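Long-range contacts in ribosomal RNA small subunit methyltransferase E (Legionella pneumophila, PDB 5O95), which probably methylates the N3 position of uridine 1498 in 16S ribosomal RNA of the assembled small ribosomal subunit, using S-adenosyl-L-methionine as methyl donor: residues P12-P17 with D49-T54; L73-E78 with G146-P151; S79-H84 with V237-G242; S102-V107 with C142-R147. All coordinates share one frame; numbering follows the deposited sequence.

Contact 1. Residues P12-P17 with D49-T54; sequences PGEYQP and DNKEFT
Glu-14 OE1 and Lys-51 NZ form a salt bridge of 2.7 Å at the surface of the N-terminal PUA-like domain, where the loop after strand 8-10 passes over the start of strand 51-61. The two side chains cross at about a right angle. Lys-51 is extended beyond CG, whereas Glu-14 folds at chi2 (-65°), which turns its CD back toward the strand although CB points away from it. NZ meets OE1 on the syn side, a little out of the carboxylate plane. Lys-51 has two conformers, and the bridge is certain only for the one described. The lysine charge probably also eases the approach of Glu-14 OE2 to Asp-49 OD2, like charges 4.2 Å apart.

Beside this polar patch, Tyr-15 and Phe-53 make a T-shaped stack: the tyrosine edge is directed at the phenylalanine face, with centroids 5.6 Å apart and planes at 84°. Tyr-15 CB adds an apolar contact of 3.7 Å to Phe-53 CE2. Phenylalanine suits this buried place, since its side chain also packs on Leu-45 and Val-72 of the neighbouring strands, while tyrosine gives the loop both an apolar edge and a polar tip. Gly-13 has a positive phi (123°), and a CB there would collide with the tyrosine hydroxyl. That hydroxyl, Tyr-15 OH, donates to Pro-12 O at 2.7 Å, in the carbonyl plane.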
loop_
_atom_site.group_PDB
_atom_site.type_symbol
_atom_site.label_atom_id
_atom_site.label_comp_id
_atom_site.label_asym_id
_atom_site.label_seq_id
_atom_site.Cartn_x
_atom_site.Cartn_y
_atom_site.Cartn_z
ATOM N N PRO B 12 -12.202 15.476 -20.454
ATOM C CA PRO B 12 -12.288 14.734 -21.710
ATOM C C PRO B 12 -12.380 15.705 -22.879
ATOM O O PRO B 12 -12.793 16.857 -22.730
ATOM C CB PRO B 12 -13.585 13.936 -21.560
ATOM C CG PRO B 12 -14.411 14.751 -20.618
ATOM C CD PRO B 12 -13.411 15.309 -19.623
ATOM N N GLY B 13 -11.965 15.222 -24.040
ATOM C CA GLY B 13 -12.143 15.962 -25.285
ATOM C C GLY B 13 -10.825 16.203 -25.991
ATOM O O GLY B 13 -9.743 15.940 -25.476
ATOM N N GLU B 14 -10.957 16.707 -27.221
ATOM C CA GLU B 14 -9.825 17.124 -28.032
ATOM C C GLU B 14 -9.828 18.642 -28.082
ATOM O O GLU B 14 -10.892 19.255 -28.261
ATOM C CB GLU B 14 -9.999 16.607 -29.455
ATOM C CG GLU B 14 -10.042 15.117 -29.589
ATOM C CD GLU B 14 -8.739 14.466 -29.210
ATOM O OE1 GLU B 14 -7.680 15.030 -29.552
ATOM O OE2 GLU B 14 -8.778 13.394 -28.569
ATOM N N TYR B 15 -8.630 19.241 -27.982
ATOM C CA TYR B 15 -8.476 20.685 -27.905
ATOM C C TYR B 15 -7.252 21.088 -28.706
ATOM O O TYR B 15 -6.368 20.271 -28.965
ATOM C CB TYR B 15 -8.362 21.208 -26.461
ATOM C CG TYR B 15 -9.544 20.738 -25.670
ATOM C CD1 TYR B 15 -10.766 21.375 -25.800
ATOM C CD2 TYR B 15 -9.461 19.600 -24.863
ATOM C CE1 TYR B 15 -11.881 20.930 -25.134
ATOM C CE2 TYR B 15 -10.579 19.138 -24.184
ATOM C CZ TYR B 15 -11.785 19.812 -24.333
ATOM O OH TYR B 15 -12.904 19.358 -23.668
ATOM N N GLN B 16 -7.226 22.354 -29.095
ATOM C CA GLN B 16 -6.130 22.882 -29.890
ATOM C C GLN B 16 -5.515 24.079 -29.189
ATOM O O GLN B 16 -6.193 24.763 -28.427
ATOM C CB GLN B 16 -6.619 23.338 -31.274
ATOM C CG GLN B 16 -7.321 22.250 -32.074
ATOM C CD GLN B 16 -6.522 20.958 -32.150
ATOM O OE1 GLN B 16 -5.305 20.977 -32.334
ATOM N NE2 GLN B 16 -7.208 19.825 -32.003
ATOM N N PRO B 17 -4.246 24.392 -29.463
ATOM C CA PRO B 17 -3.651 25.577 -28.838
ATOM C C PRO B 17 -4.465 26.820 -29.146
ATOM O O PRO B 17 -5.016 26.970 -30.240
ATOM C CB PRO B 17 -2.260 25.648 -29.480
ATOM C CG PRO B 17 -1.929 24.221 -29.760
ATOM C CD PRO B 17 -3.247 23.595 -30.196
ATOM N N ASP B 49 -6.599 10.295 -23.097
ATOM C CA ASP B 49 -6.044 9.702 -24.297
ATOM C C ASP B 49 -4.579 10.110 -24.456
ATOM O O ASP B 49 -4.075 10.263 -25.570
ATOM C CB ASP B 49 -6.873 10.094 -25.523
ATOM C CG ASP B 49 -6.584 9.228 -26.738
ATOM O OD1 ASP B 49 -6.234 8.033 -26.583
ATOM O OD2 ASP B 49 -6.711 9.759 -27.860
ATOM N N ASN B 50 -3.882 10.269 -23.319
ATOM C CA ASN B 50 -2.431 10.482 -23.309
ATOM C C ASN B 50 -2.012 11.783 -23.994
ATOM O O ASN B 50 -0.925 11.869 -24.590
ATOM C CB ASN B 50 -1.702 9.249 -23.832
ATOM C CG ASN B 50 -1.985 8.046 -22.962
ATOM O OD1 ASN B 50 -1.731 8.093 -21.767
ATOM N ND2 ASN B 50 -2.564 6.989 -23.543
ATOM N N LYS B 51 -2.861 12.804 -23.904
ATOM C CA LYS B 51 -2.488 14.161 -24.276
ATOM C C LYS B 51 -2.559 15.051 -23.045
ATOM O O LYS B 51 -3.510 14.958 -22.258
ATOM C CB LYS B 51 -3.405 14.717 -25.365
ATOM C CG LYS B 51 -3.223 14.016 -26.695
ATOM C CD LYS B 51 -4.184 14.568 -27.746
ATOM C CE LYS B 51 -4.125 13.742 -29.016
ATOM N NZ LYS B 51 -5.120 14.228 -30.009
ATOM N N GLU B 52 -1.559 15.915 -22.893
ATOM C CA GLU B 52 -1.511 16.918 -21.836
ATOM C C GLU B 52 -1.656 18.294 -22.471
ATOM O O GLU B 52 -0.995 18.589 -23.474
ATOM C CB GLU B 52 -0.190 16.845 -21.068
ATOM C CG GLU B 52 -0.151 15.686 -20.066
ATOM C CD GLU B 52 1.135 15.650 -19.274
ATOM O OE1 GLU B 52 1.952 16.593 -19.338
ATOM O OE2 GLU B 52 1.330 14.664 -18.537
ATOM N N PHE B 53 -2.521 19.126 -21.889
ATOM C CA PHE B 53 -2.817 20.462 -22.403
ATOM C C PHE B 53 -2.306 21.467 -21.382
ATOM O O PHE B 53 -2.802 21.527 -20.255
ATOM C CB PHE B 53 -4.318 20.601 -22.631
ATOM C CG PHE B 53 -4.868 19.580 -23.587
ATOM C CD1 PHE B 53 -5.250 18.316 -23.124
ATOM C CD2 PHE B 53 -5.005 19.881 -24.944
ATOM C CE1 PHE B 53 -5.723 17.357 -24.002
ATOM C CE2 PHE B 53 -5.470 18.929 -25.834
ATOM C CZ PHE B 53 -5.852 17.664 -25.354
ATOM N N THR B 54 -1.295 22.236 -21.758
ATOM C CA THR B 54 -0.789 23.263 -20.860
ATOM C C THR B 54 -1.733 24.442 -20.934
ATOM O O THR B 54 -2.018 24.944 -22.030
ATOM C CB THR B 54 0.626 23.670 -21.261
ATOM O OG1 THR B 54 1.480 22.530 -21.186
ATOM C CG2 THR B 54 1.164 24.746 -20.315
#

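Contact 2. Residues L73-E78 with G146-P151; sequences LEVNRE and GRNQIP
Glu-78 and Arg-147 cross at about a right angle, yet their carboxylate and guanidinium planes are only 35° apart, near enough for a side-on, two-nitrogen salt bridge. Arg-147 NH2 donates to Glu-78 OE1 at 2.6 Å and Arg-147 NE to Glu-78 OE2 at 3.0 Å. On Glu-78 the amide of Gln-149 lies stacked, planes 22° apart; the oxygen of this amide takes a bond from Asn-50.

Arg-77, extended from CG to NE, runs alongside Gly-146 and ends with NH1 on an in-plane lone pair of Gly-146 O, at 2.9 Å. Glycine fits here: phi is positive, and a CB would crowd Arg-77 CD. Asn-148 ND2 donates to Val-75 O at 3.0 Å from well above the carbonyl plane, while its OD1 is taken by Arg-8. One water accepts from Arg-77 N and Asn-148 N and donates to Glu-78 OE2.

The contact joins the link leaving strand 64-74 of the PUA-like domain to the turn after helix 124-145 of the methyltransferase domain. Glu-52 also pairs with Arg-77, so Arg-77 and Arg-147 each have a carboxylate partner; with arginines this close, Glu-78 is probably held ionised.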
loop_
_atom_site.group_PDB
_atom_site.type_symbol
_atom_site.label_atom_id
_atom_site.label_comp_id
_atom_site.label_asym_id
_atom_site.label_seq_id
_atom_site.Cartn_x
_atom_site.Cartn_y
_atom_site.Cartn_z
ATOM N N LEU B 73 0.738 18.271 -25.687
ATOM C CA LEU B 73 1.898 17.383 -25.746
ATOM C C LEU B 73 1.422 15.956 -25.535
ATOM O O LEU B 73 0.632 15.706 -24.622
ATOM C CB LEU B 73 2.918 17.731 -24.655
ATOM C CG LEU B 73 4.206 16.905 -24.686
ATOM C CD1 LEU B 73 4.998 17.207 -25.966
ATOM C CD2 LEU B 73 5.073 17.199 -23.466
ATOM N N GLU B 74 1.873 15.030 -26.372
ATOM C CA GLU B 74 1.550 13.624 -26.159
ATOM C C GLU B 74 2.458 13.066 -25.071
ATOM O O GLU B 74 3.692 13.138 -25.184
ATOM C CB GLU B 74 1.692 12.838 -27.457
ATOM C CG GLU B 74 0.826 13.446 -28.556
ATOM C CD GLU B 74 0.462 12.472 -29.657
ATOM O OE1 GLU B 74 0.966 11.332 -29.638
ATOM O OE2 GLU B 74 -0.335 12.853 -30.544
ATOM N N VAL B 75 1.849 12.527 -24.008
ATOM C CA VAL B 75 2.594 12.023 -22.855
ATOM C C VAL B 75 1.904 10.755 -22.347
ATOM O O VAL B 75 0.723 10.785 -21.974
ATOM C CB VAL B 75 2.698 13.048 -21.708
ATOM C CG1 VAL B 75 3.536 12.475 -20.546
ATOM C CG2 VAL B 75 3.259 14.372 -22.168
ATOM N N ASN B 76 2.634 9.646 -22.331
ATOM C CA ASN B 76 2.054 8.361 -21.954
ATOM C C ASN B 76 2.843 7.817 -20.772
ATOM O O ASN B 76 4.053 7.612 -20.878
ATOM C CB ASN B 76 2.137 7.402 -23.146
ATOM C CG ASN B 76 1.395 6.098 -22.908
ATOM O OD1 ASN B 76 1.624 5.408 -21.909
ATOM N ND2 ASN B 76 0.473 5.769 -23.811
ATOM N N ARG B 77 2.146 7.563 -19.661
ATOM C CA ARG B 77 2.771 6.969 -18.480
ATOM C C ARG B 77 2.145 5.630 -18.141
ATOM O O ARG B 77 2.144 5.218 -16.972
ATOM C CB ARG B 77 2.712 7.912 -17.281
ATOM C CG ARG B 77 3.516 9.170 -17.488
ATOM C CD ARG B 77 3.550 10.056 -16.236
ATOM N NE ARG B 77 4.410 11.205 -16.520
ATOM C CZ ARG B 77 3.938 12.388 -16.923
ATOM N NH1 ARG B 77 2.627 12.597 -17.031
ATOM N NH2 ARG B 77 4.804 13.367 -17.206
ATOM N N GLU B 78 1.656 4.919 -19.159
ATOM C CA GLU B 78 1.051 3.608 -18.979
ATOM C C GLU B 78 2.110 2.507 -18.995
ATOM O O GLU B 78 3.136 2.598 -19.679
ATOM C CB GLU B 78 0.030 3.337 -20.086
ATOM C CG GLU B 78 -1.123 4.348 -20.098
ATOM C CD GLU B 78 -1.863 4.404 -18.767
ATOM O OE1 GLU B 78 -2.456 3.364 -18.384
ATOM O OE2 GLU B 78 -1.857 5.473 -18.103
ATOM N N GLY B 146 0.062 11.175 -12.539
ATOM C CA GLY B 146 0.583 11.504 -13.855
ATOM C C GLY B 146 0.081 10.639 -14.992
ATOM O O GLY B 146 0.447 10.893 -16.141
ATOM N N ARG B 147 -0.763 9.638 -14.727
ATOM C CA ARG B 147 -1.338 8.865 -15.822
ATOM C C ARG B 147 -2.290 9.749 -16.595
ATOM O O ARG B 147 -3.120 10.447 -16.004
ATOM C CB ARG B 147 -2.165 7.700 -15.275
ATOM C CG ARG B 147 -1.274 6.587 -14.807
ATOM C CD ARG B 147 -2.134 5.477 -14.229
ATOM N NE ARG B 147 -2.719 4.687 -15.310
ATOM C CZ ARG B 147 -3.383 3.553 -15.142
ATOM N NH1 ARG B 147 -3.520 3.048 -13.912
ATOM N NH2 ARG B 147 -3.868 2.896 -16.193
ATOM N N ASN B 148 -2.186 9.676 -17.918
ATOM C CA ASN B 148 -3.040 10.459 -18.804
ATOM C C ASN B 148 -4.078 9.609 -19.509
ATOM O O ASN B 148 -4.745 10.080 -20.449
ATOM C CB ASN B 148 -2.188 11.247 -19.795
ATOM C CG ASN B 148 -1.299 12.239 -19.099
ATOM O OD1 ASN B 148 -1.734 12.909 -18.185
ATOM N ND2 ASN B 148 -0.046 12.341 -19.533
ATOM N N GLN B 149 -4.289 8.402 -19.000
ATOM C CA GLN B 149 -5.292 7.470 -19.458
ATOM C C GLN B 149 -5.900 6.923 -18.185
ATOM O O GLN B 149 -5.168 6.655 -17.229
ATOM C CB GLN B 149 -4.628 6.340 -20.241
ATOM C CG GLN B 149 -5.562 5.317 -20.828
ATOM C CD GLN B 149 -4.850 4.339 -21.759
ATOM O OE1 GLN B 149 -3.831 4.662 -22.388
ATOM N NE2 GLN B 149 -5.391 3.131 -21.856
ATOM N N ILE B 150 -7.225 6.792 -18.166
ATOM C CA ILE B 150 -7.953 6.329 -16.989
ATOM C C ILE B 150 -8.102 4.814 -17.064
ATOM O O ILE B 150 -8.516 4.299 -18.103
ATOM C CB ILE B 150 -9.356 6.960 -16.939
ATOM C CG1 ILE B 150 -9.291 8.472 -17.192
ATOM C CG2 ILE B 150 -10.049 6.588 -15.605
ATOM C CD1 ILE B 150 -8.467 9.235 -16.188
ATOM N N PRO B 151 -7.778 4.066 -15.991
ATOM C CA PRO B 151 -8.026 2.619 -15.996
ATOM C C PRO B 151 -9.490 2.343 -16.277
ATOM O O PRO B 151 -10.366 3.125 -15.914
ATOM C CB PRO B 151 -7.679 2.176 -14.559
ATOM C CG PRO B 151 -7.041 3.315 -13.879
ATOM C CD PRO B 151 -7.158 4.561 -14.759
HETATM O O HOH W 1 -1.664 3.485 -23.692
HETATM O O HOH W 2 -0.735 7.666 -19.386
#

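Contact 3. Residues S79-H84 with V237-G242; sequences SPLKIH and VLQAAG
Gln-239 reaches from helix 227-242 to Ser-79, in the turn that leads into strand 82-88. From CB, CG is set anti to the carbonyl carbon, and the chain then bends at chi2 (-72°), which sets CD toward the turn. On the way CG passes Ile-83 CD1 at 3.9 Å. At the tip, OE1 accepts from Ser-79 OG at 2.7 Å, the hydroxyl lying 18° from the plane of the amide carbonyl. The other branch, NE2, rests 3.6 Å from Ser-79 CB and makes a weak hydrogen bond to Leu-105 O, so glutamine serves here as acceptor and donor at once. Ser-79 OG is itself anti to the backbone N, and it accepts from Leu-81 N at 3.1 Å, closing an ST turn; a small hydroxyl residue can fill both roles.

These parts belong to the SPOUT methyltransferase fold, whose parallel sheet contains strand 82-88 and is packed on this side by the C-terminal helix. Branched aliphatic residues fill the interface. Ile-83 CD1 touches Leu-238 CB at 3.9 Å, and Leu-238 continues to Leu-194 of the adjacent strand 191-196. Leu-238 lies about 7 Å, side chain to side chain, from Leu-220 of the S-adenosyl-L-methionine site, unoccupied in this chain. Leu-81 CD2 presses on the helix backbone at Leu-238 O, 3.3 Å away, and Leu-81 CB lies against Gly-242 O at 3.5 Å.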
loop_
_atom_site.group_PDB
_atom_site.type_symbol
_atom_site.label_atom_id
_atom_site.label_comp_id
_atom_site.label_asym_id
_atom_site.label_seq_id
_atom_site.Cartn_x
_atom_site.Cartn_y
_atom_site.Cartn_z
ATOM N N SER B 79 1.841 1.429 -18.212
ATOM C CA SER B 79 2.746 0.300 -18.207
ATOM C C SER B 79 2.475 -0.578 -19.425
ATOM O O SER B 79 1.316 -0.740 -19.828
ATOM C CB SER B 79 2.520 -0.540 -16.954
ATOM O OG SER B 79 3.266 -1.740 -17.050
ATOM N N PRO B 80 3.522 -1.144 -20.020
ATOM C CA PRO B 80 3.323 -2.121 -21.106
ATOM C C PRO B 80 2.697 -3.421 -20.644
ATOM O O PRO B 80 2.219 -4.191 -21.484
ATOM C CB PRO B 80 4.746 -2.350 -21.635
ATOM C CG PRO B 80 5.618 -2.054 -20.463
ATOM C CD PRO B 80 4.954 -0.935 -19.722
ATOM N N LEU B 81 2.726 -3.722 -19.348
ATOM C CA LEU B 81 2.027 -4.882 -18.826
ATOM C C LEU B 81 0.642 -4.420 -18.387
ATOM O O LEU B 81 0.533 -3.553 -17.514
ATOM C CB LEU B 81 2.800 -5.452 -17.631
ATOM C CG LEU B 81 2.118 -6.572 -16.857
ATOM C CD1 LEU B 81 2.121 -7.862 -17.683
ATOM C CD2 LEU B 81 2.819 -6.828 -15.502
ATOM N N LYS B 82 -0.409 -4.954 -19.019
ATOM C CA LYS B 82 -1.782 -4.557 -18.706
ATOM C C LYS B 82 -2.356 -5.526 -17.687
ATOM O O LYS B 82 -2.640 -6.682 -18.014
ATOM C CB LYS B 82 -2.640 -4.574 -19.969
ATOM C CG LYS B 82 -2.031 -3.874 -21.142
ATOM C CD LYS B 82 -1.677 -2.460 -20.813
ATOM C CE LYS B 82 -1.083 -1.788 -22.053
ATOM N NZ LYS B 82 -0.416 -0.483 -21.782
ATOM N N ILE B 83 -2.493 -5.075 -16.450
ATOM C CA ILE B 83 -3.006 -5.915 -15.370
ATOM C C ILE B 83 -4.490 -5.628 -15.226
ATOM O O ILE B 83 -4.895 -4.464 -15.137
ATOM C CB ILE B 83 -2.283 -5.618 -14.052
ATOM C CG1 ILE B 83 -0.762 -5.754 -14.238
ATOM C CG2 ILE B 83 -2.810 -6.538 -12.956
ATOM C CD1 ILE B 83 0.027 -5.371 -12.994
ATOM N N HIS B 84 -5.294 -6.683 -15.215
ATOM C CA HIS B 84 -6.716 -6.603 -14.900
ATOM C C HIS B 84 -6.886 -7.196 -13.503
ATOM O O HIS B 84 -6.765 -8.413 -13.324
ATOM C CB HIS B 84 -7.530 -7.393 -15.916
ATOM C CG HIS B 84 -9.009 -7.296 -15.704
ATOM N ND1 HIS B 84 -9.916 -7.878 -16.558
ATOM C CD2 HIS B 84 -9.738 -6.678 -14.744
ATOM C CE1 HIS B 84 -11.143 -7.625 -16.136
ATOM N NE2 HIS B 84 -11.063 -6.901 -15.034
ATOM N N VAL B 237 4.609 -6.167 -7.350
ATOM C CA VAL B 237 5.479 -7.267 -7.736
ATOM C C VAL B 237 5.307 -7.589 -9.213
ATOM O O VAL B 237 6.287 -7.805 -9.930
ATOM C CB VAL B 237 5.223 -8.495 -6.843
ATOM C CG1 VAL B 237 5.989 -9.695 -7.376
ATOM C CG2 VAL B 237 5.602 -8.201 -5.397
ATOM N N LEU B 238 4.059 -7.581 -9.704
ATOM C CA LEU B 238 3.822 -7.879 -11.114
ATOM C C LEU B 238 4.375 -6.783 -12.021
ATOM O O LEU B 238 4.970 -7.084 -13.054
ATOM C CB LEU B 238 2.323 -8.065 -11.365
ATOM C CG LEU B 238 1.726 -9.280 -10.653
ATOM C CD1 LEU B 238 0.208 -9.280 -10.844
ATOM C CD2 LEU B 238 2.345 -10.571 -11.174
ATOM N N GLN B 239 4.220 -5.513 -11.634
ATOM C CA GLN B 239 4.774 -4.437 -12.452
ATOM C C GLN B 239 6.288 -4.445 -12.437
ATOM O O GLN B 239 6.922 -4.061 -13.421
ATOM C CB GLN B 239 4.285 -3.080 -11.970
ATOM C CG GLN B 239 2.812 -2.809 -12.246
ATOM C CD GLN B 239 2.494 -2.557 -13.730
ATOM O OE1 GLN B 239 3.284 -2.851 -14.633
ATOM N NE2 GLN B 239 1.303 -2.022 -13.964
ATOM N N ALA B 240 6.896 -4.844 -11.324
ATOM C CA ALA B 240 8.353 -4.929 -11.325
ATOM C C ALA B 240 8.831 -6.090 -12.189
ATOM O O ALA B 240 9.784 -5.947 -12.964
ATOM C CB ALA B 240 8.846 -5.069 -9.880
ATOM N N ALA B 241 8.153 -7.237 -12.097
ATOM C CA ALA B 241 8.582 -8.426 -12.823
ATOM C C ALA B 241 8.361 -8.284 -14.326
ATOM O O ALA B 241 9.229 -8.665 -15.118
ATOM C CB ALA B 241 7.856 -9.662 -12.282
ATOM N N GLY B 242 7.225 -7.713 -14.740
ATOM C CA GLY B 242 6.890 -7.710 -16.155
ATOM C C GLY B 242 6.480 -6.373 -16.733
ATOM O O GLY B 242 6.197 -6.279 -17.931
#

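Contact 4. Residues S102-V107 with C142-R147; sequences SAELGV and CEQCGR
A Schellman motif ends helix 94-104, and the guanidinium of Arg-147, from the turn after helix 124-145, fits against its carbonyls. The motif is made by two backbone bonds, Val-107 N to Ser-102 O and Gly-106 N to Ala-103 O, with Gly-106 at positive phi (78°), a conformation that glycine adopts readily. Arg-147 NH1 donates to Ala-103 O at 3.0 Å, on an in-plane lone pair, so this oxygen accepts twice. NH1 and NH2 together grip Val-107 O end-on, each at 2.8 Å. All these acceptors sit near the guanidinium plane, while Gly-106 CA lies over one face. NH2 has a further partner in Glu-78.

Glu-104 and Gln-144 cross at about a right angle, with Gln-144 OE1 3.4 Å from Glu-104 CG. Gln-144 bends at chi2 (-84°), which brings its CD round toward Glu-104. A water donates to Glu-104 OE2 and to Gln-144 OE1, bridging two acceptors that could not bond directly. Their other ends turn to the second subunit: Glu-104 OE1 accepts from Thr-229 OG1 and Arg-226 N there, and Gln-144 NE2 donates to its Val-224 O. Cys-145 SG packs 3.9 Å from Glu-104 CA.

An arginine placed at a helix C terminus, where carbonyl oxygens concentrate negative potential, would be electrostatically stabilised, and its buried N-H groups are met by backbone and carboxylate oxygens.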
loop_
_atom_site.group_PDB
_atom_site.type_symbol
_atom_site.label_atom_id
_atom_site.label_comp_id
_atom_site.label_asym_id
_atom_site.label_seq_id
_atom_site.Cartn_x
_atom_site.Cartn_y
_atom_site.Cartn_z
ATOM N N SER B 102 -4.313 1.229 -6.880
ATOM C CA SER B 102 -4.110 0.413 -8.070
ATOM C C SER B 102 -3.929 1.303 -9.294
ATOM O O SER B 102 -3.123 0.999 -10.177
ATOM C CB SER B 102 -5.244 -0.589 -8.259
ATOM O OG SER B 102 -6.465 0.066 -8.545
ATOM N N ALA B 103 -4.648 2.428 -9.331
ATOM C CA ALA B 103 -4.420 3.427 -10.368
ATOM C C ALA B 103 -2.980 3.953 -10.348
ATOM O O ALA B 103 -2.336 4.074 -11.403
ATOM C CB ALA B 103 -5.453 4.556 -10.233
ATOM N N GLU B 104 -2.458 4.290 -9.167
ATOM C CA GLU B 104 -1.060 4.730 -9.059
ATOM C C GLU B 104 -0.101 3.662 -9.553
ATOM O O GLU B 104 0.953 3.982 -10.133
ATOM C CB GLU B 104 -0.695 5.067 -7.606
ATOM C CG GLU B 104 -1.424 6.246 -7.026
ATOM C CD GLU B 104 -1.124 6.447 -5.537
ATOM O OE1 GLU B 104 0.057 6.422 -5.142
ATOM O OE2 GLU B 104 -2.084 6.635 -4.764
ATOM N N LEU B 105 -0.421 2.378 -9.287
ATOM C CA LEU B 105 0.426 1.274 -9.715
ATOM C C LEU B 105 0.193 0.881 -11.159
ATOM O O LEU B 105 0.696 -0.159 -11.590
ATOM C CB LEU B 105 0.262 0.058 -8.773
ATOM C CG LEU B 105 1.269 -0.031 -7.639
ATOM C CD1 LEU B 105 2.688 -0.189 -8.223
ATOM C CD2 LEU B 105 1.228 1.204 -6.784
ATOM N N GLY B 106 -0.540 1.704 -11.922
ATOM C CA GLY B 106 -0.679 1.490 -13.348
ATOM C C GLY B 106 -1.650 0.418 -13.778
ATOM O O GLY B 106 -1.583 -0.032 -14.921
ATOM N N VAL B 107 -2.546 -0.024 -12.892
ATOM C CA VAL B 107 -3.482 -1.075 -13.275
ATOM C C VAL B 107 -4.218 -0.629 -14.537
ATOM O O VAL B 107 -4.519 0.552 -14.712
ATOM C CB VAL B 107 -4.439 -1.349 -12.102
ATOM C CG1 VAL B 107 -5.523 -0.252 -12.016
ATOM C CG2 VAL B 107 -5.069 -2.740 -12.198
ATOM N N CYS B 142 -5.275 9.410 -11.055
ATOM C CA CYS B 142 -4.546 9.705 -12.285
ATOM C C CYS B 142 -4.085 11.148 -12.309
ATOM O O CYS B 142 -2.979 11.435 -12.784
ATOM C CB CYS B 142 -5.409 9.411 -13.517
ATOM S SG CYS B 142 -5.763 7.632 -13.718
ATOM N N GLU B 143 -4.916 12.068 -11.803
ATOM C CA GLU B 143 -4.467 13.453 -11.681
ATOM C C GLU B 143 -3.221 13.533 -10.821
ATOM O O GLU B 143 -2.253 14.212 -11.174
ATOM C CB GLU B 143 -5.573 14.334 -11.105
ATOM C CG GLU B 143 -6.767 14.436 -12.042
ATOM C CD GLU B 143 -7.957 15.137 -11.448
ATOM O OE1 GLU B 143 -8.122 15.130 -10.194
ATOM O OE2 GLU B 143 -8.766 15.676 -12.249
ATOM N N GLN B 144 -3.203 12.797 -9.695
ATOM C CA GLN B 144 -2.073 12.851 -8.769
ATOM C C GLN B 144 -0.818 12.166 -9.320
ATOM O O GLN B 144 0.294 12.673 -9.151
ATOM C CB GLN B 144 -2.489 12.197 -7.440
ATOM C CG GLN B 144 -1.329 12.003 -6.420
ATOM C CD GLN B 144 -0.505 10.725 -6.638
ATOM O OE1 GLN B 144 -1.037 9.672 -6.979
ATOM N NE2 GLN B 144 0.800 10.834 -6.461
ATOM N N CYS B 145 -0.969 11.008 -9.965
ATOM C CA CYS B 145 0.198 10.193 -10.292
ATOM C C CYS B 145 0.784 10.465 -11.677
ATOM O O CYS B 145 1.914 10.040 -11.958
ATOM C CB CYS B 145 -0.128 8.698 -10.074
ATOM S SG CYS B 145 -0.961 7.892 -11.414
ATOM N N GLY B 146 0.062 11.175 -12.539
ATOM C CA GLY B 146 0.583 11.504 -13.855
ATOM C C GLY B 146 0.081 10.639 -14.992
ATOM O O GLY B 146 0.447 10.893 -16.141
ATOM N N ARG B 147 -0.763 9.638 -14.727
ATOM C CA ARG B 147 -1.338 8.865 -15.822
ATOM C C ARG B 147 -2.290 9.749 -16.595
ATOM O O ARG B 147 -3.120 10.447 -16.004
ATOM C CB ARG B 147 -2.165 7.700 -15.275
ATOM C CG ARG B 147 -1.274 6.587 -14.807
ATOM C CD ARG B 147 -2.134 5.477 -14.229
ATOM N NE ARG B 147 -2.719 4.687 -15.310
ATOM C CZ ARG B 147 -3.383 3.553 -15.142
ATOM N NH1 ARG B 147 -3.520 3.048 -13.912
ATOM N NH2 ARG B 147 -3.868 2.896 -16.193
HETATM O O HOH W 3 -3.334 8.895 -5.758
#

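From the N terminus, contact 1 closes first, bringing the loop after strand 8-10 back to strand 51-61 within the PUA-like domain. Contact 2 opens only afterwards, on the neighbouring strand 64-74; the two touch through Glu-52, which bonds to Leu-73 and Arg-77. Contact 2 then spans to residues 146-151, tying that domain to the methyltransferase domain. Contact 3 begins at the adjoining residue, 79, and ties strand 82-88 of the parallel sheet to helix 227-242, so contacts 2 and 3 cross along the chain. Contact 4, within the span of contact 3, joins the C-terminal ends of helices 94-104 and 124-145 and shares Gly-146 and Arg-147 with contact 2. Contacts 2, 3 and 4 all meet the second subunit.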